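Local coordinates for ferripyochelin binding protein (PDB 1V3W) that probably works as a zinc-dependent gamma-class carbonic anhydrase, interconverting carbon dioxide and bicarbonate, and also binds calcium, at residues Pro11-Ser16 against Val29-Lys34. Sequence-based numbering, arbitrary orientation. Where two conformers were deposited one is given.
Sequences PRIHPS and VVLEEK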
loop_
_atom_site.group_PDB
_atom_site.type_symbol
_atom_site.label_atom_id
_atom_site.label_comp_id
_atom_site.label_asym_id
_atom_site.label_seq_id
_atom_site.Cartn_x
_atom_site.Cartn_y
_atom_site.Cartn_z
ATOM N N PRO A 11 -23.241 4.041 -1.790
ATOM C CA PRO A 11 -22.850 3.104 -0.730
ATOM C C PRO A 11 -23.936 3.008 0.354
ATOM O O PRO A 11 -24.607 3.998 0.649
ATOM C CB PRO A 11 -21.567 3.731 -0.191
ATOM C CG PRO A 11 -20.957 4.336 -1.427
ATOM C CD PRO A 11 -22.155 4.991 -2.091
ATOM N N ARG A 12 -24.132 1.817 0.916
ATOM C CA ARG A 12 -25.102 1.652 2.000
ATOM C C ARG A 12 -24.250 1.512 3.247
ATOM O O ARG A 12 -23.631 0.471 3.481
ATOM C CB ARG A 12 -25.970 0.403 1.840
ATOM C CG ARG A 12 -27.097 0.371 2.884
ATOM C CD ARG A 12 -27.853 -0.946 2.906
ATOM N NE ARG A 12 -29.023 -0.914 3.785
ATOM C CZ ARG A 12 -29.572 -2.000 4.318
ATOM N NH1 ARG A 12 -29.047 -3.188 4.062
ATOM N NH2 ARG A 12 -30.644 -1.908 5.094
ATOM N N ILE A 13 -24.225 2.571 4.046
ATOM C CA ILE A 13 -23.405 2.603 5.245
ATOM C C ILE A 13 -24.214 2.722 6.530
ATOM O O ILE A 13 -24.981 3.669 6.708
ATOM C CB ILE A 13 -22.414 3.776 5.152
ATOM C CG1 ILE A 13 -21.570 3.626 3.884
ATOM C CG2 ILE A 13 -21.529 3.822 6.386
ATOM C CD1 ILE A 13 -20.685 4.816 3.584
ATOM N N HIS A 14 -24.026 1.761 7.429
ATOM C CA HIS A 14 -24.740 1.764 8.699
ATOM C C HIS A 14 -24.320 2.991 9.499
ATOM O O HIS A 14 -23.148 3.367 9.508
ATOM C CB HIS A 14 -24.427 0.483 9.475
ATOM C CG HIS A 14 -25.317 0.258 10.657
ATOM N ND1 HIS A 14 -25.132 0.899 11.863
ATOM C CD2 HIS A 14 -26.412 -0.522 10.810
ATOM C CE1 HIS A 14 -26.073 0.520 12.708
ATOM N NE2 HIS A 14 -26.865 -0.342 12.094
ATOM N N PRO A 15 -25.277 3.642 10.175
ATOM C CA PRO A 15 -24.988 4.838 10.972
ATOM C C PRO A 15 -23.845 4.696 11.978
ATOM O O PRO A 15 -23.150 5.667 12.274
ATOM C CB PRO A 15 -26.324 5.122 11.658
ATOM C CG PRO A 15 -27.321 4.632 10.661
ATOM C CD PRO A 15 -26.715 3.322 10.209
ATOM N N SER A 16 -23.647 3.489 12.499
ATOM C CA SER A 16 -22.600 3.252 13.491
ATOM C C SER A 16 -21.211 3.037 12.902
ATOM O O SER A 16 -20.223 3.036 13.632
ATOM C CB SER A 16 -22.955 2.040 14.352
ATOM O OG SER A 16 -22.884 0.846 13.592
ATOM N N VAL A 29 -21.074 -0.498 -2.387
ATOM C CA VAL A 29 -20.377 -0.925 -1.188
ATOM C C VAL A 29 -21.355 -0.934 -0.027
ATOM O O VAL A 29 -22.131 0.007 0.147
ATOM C CB VAL A 29 -19.213 0.032 -0.845
ATOM C CG1 VAL A 29 -18.533 -0.409 0.446
ATOM C CG2 VAL A 29 -18.215 0.063 -1.987
ATOM N N VAL A 30 -21.331 -2.009 0.753
ATOM C CA VAL A 30 -22.198 -2.127 1.914
ATOM C C VAL A 30 -21.318 -2.265 3.151
ATOM O O VAL A 30 -20.461 -3.146 3.211
ATOM C CB VAL A 30 -23.115 -3.369 1.824
ATOM C CG1 VAL A 30 -23.982 -3.458 3.070
ATOM C CG2 VAL A 30 -23.980 -3.298 0.572
ATOM N N LEU A 31 -21.511 -1.381 4.124
ATOM C CA LEU A 31 -20.745 -1.431 5.366
ATOM C C LEU A 31 -21.761 -1.605 6.493
ATOM O O LEU A 31 -22.530 -0.689 6.785
ATOM C CB LEU A 31 -19.955 -0.120 5.552
ATOM C CG LEU A 31 -18.944 0.248 4.453
ATOM C CD1 LEU A 31 -18.277 1.581 4.773
ATOM C CD2 LEU A 31 -17.904 -0.852 4.328
ATOM N N GLU A 32 -21.736 -2.759 7.166
ATOM C CA GLU A 32 -22.684 -2.991 8.250
ATOM C C GLU A 32 -22.330 -2.299 9.542
ATOM O O GLU A 32 -21.372 -1.520 9.646
ATOM C CB GLU A 32 -22.843 -4.494 8.550
ATOM C CG GLU A 32 -24.146 -5.133 8.026
ATOM C CD GLU A 32 -25.363 -4.970 8.950
ATOM O OE1 GLU A 32 -25.383 -4.049 9.794
ATOM O OE2 GLU A 32 -26.316 -5.770 8.813
ATOM N N GLU A 33 -23.160 -2.586 10.532
ATOM C CA GLU A 33 -22.959 -2.064 11.873
ATOM C C GLU A 33 -21.591 -2.318 12.499
ATOM O O GLU A 33 -21.040 -3.412 12.393
ATOM C CB GLU A 33 -24.078 -2.624 12.759
ATOM C CG GLU A 33 -23.972 -2.372 14.245
ATOM C CD GLU A 33 -25.216 -2.847 14.974
ATOM O OE1 GLU A 33 -25.929 -3.720 14.429
ATOM O OE2 GLU A 33 -25.479 -2.356 16.091
ATOM N N LYS A 34 -21.059 -1.275 13.134
ATOM C CA LYS A 34 -19.778 -1.318 13.826
ATOM C C LYS A 34 -18.563 -1.659 12.972
ATOM O O LYS A 34 -17.557 -2.161 13.478
ATOM C CB LYS A 34 -19.874 -2.262 15.030
ATOM C CG LYS A 34 -20.839 -1.751 16.097
ATOM C CD LYS A 34 -21.020 -2.744 17.232
ATOM C CE LYS A 34 -21.927 -2.175 18.316
ATOM N NZ LYS A 34 -23.280 -1.843 17.795
#
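The imidazole of His14 lies flat against Glu33, whose CB sits over the ring centre, 3.5 Å from the centroid and 3° off the ring normal, a CH-pi contact. The CB of His14 points toward 29-34, and with CG anti to the backbone N (chi1 -168°) CG comes to lie against Glu33 CA; Pro15 CD covers the opposite face toward the rim, so the imidazole is sandwiched. Ser16 N donates to His14 ND1 at 3.1 Å, tilted from the ring plane, and Ser16 OG in turn receives Lys34 N at 2.8 Å, tying the two turns together. An alanine in place of His14 would probably leave Glu33 CB without its flat partner and Ser16 N without its acceptor, with 14-16 less firmly fixed. Before these turns the backbones run as parallel strands: Val29 O takes Arg12 N, Arg12 O takes Leu31 N at 2.9 Å, and Leu31 O takes His14 N. On the inner face Ile13 CG1 packs alongside Leu31 CD1 at 4.0 Å, and Leu31 continues onto Leu43 and Val52. The outer face is looser. Arg12 shares it with Val30, but its extended chain leads away from Val30, and the residue is exposed to solvent. Within 29-34, Lys34 NZ forms a salt bridge with Glu33 OE2, the hydrogen bond in it weak. This stacking of successive coils, strand 12-13 on 29-31 and 29-31 on 49-52, with hydrophobic residues pointing inward, is characteristic of the left-handed parallel beta-helix of gamma-class carbonic anhydrases.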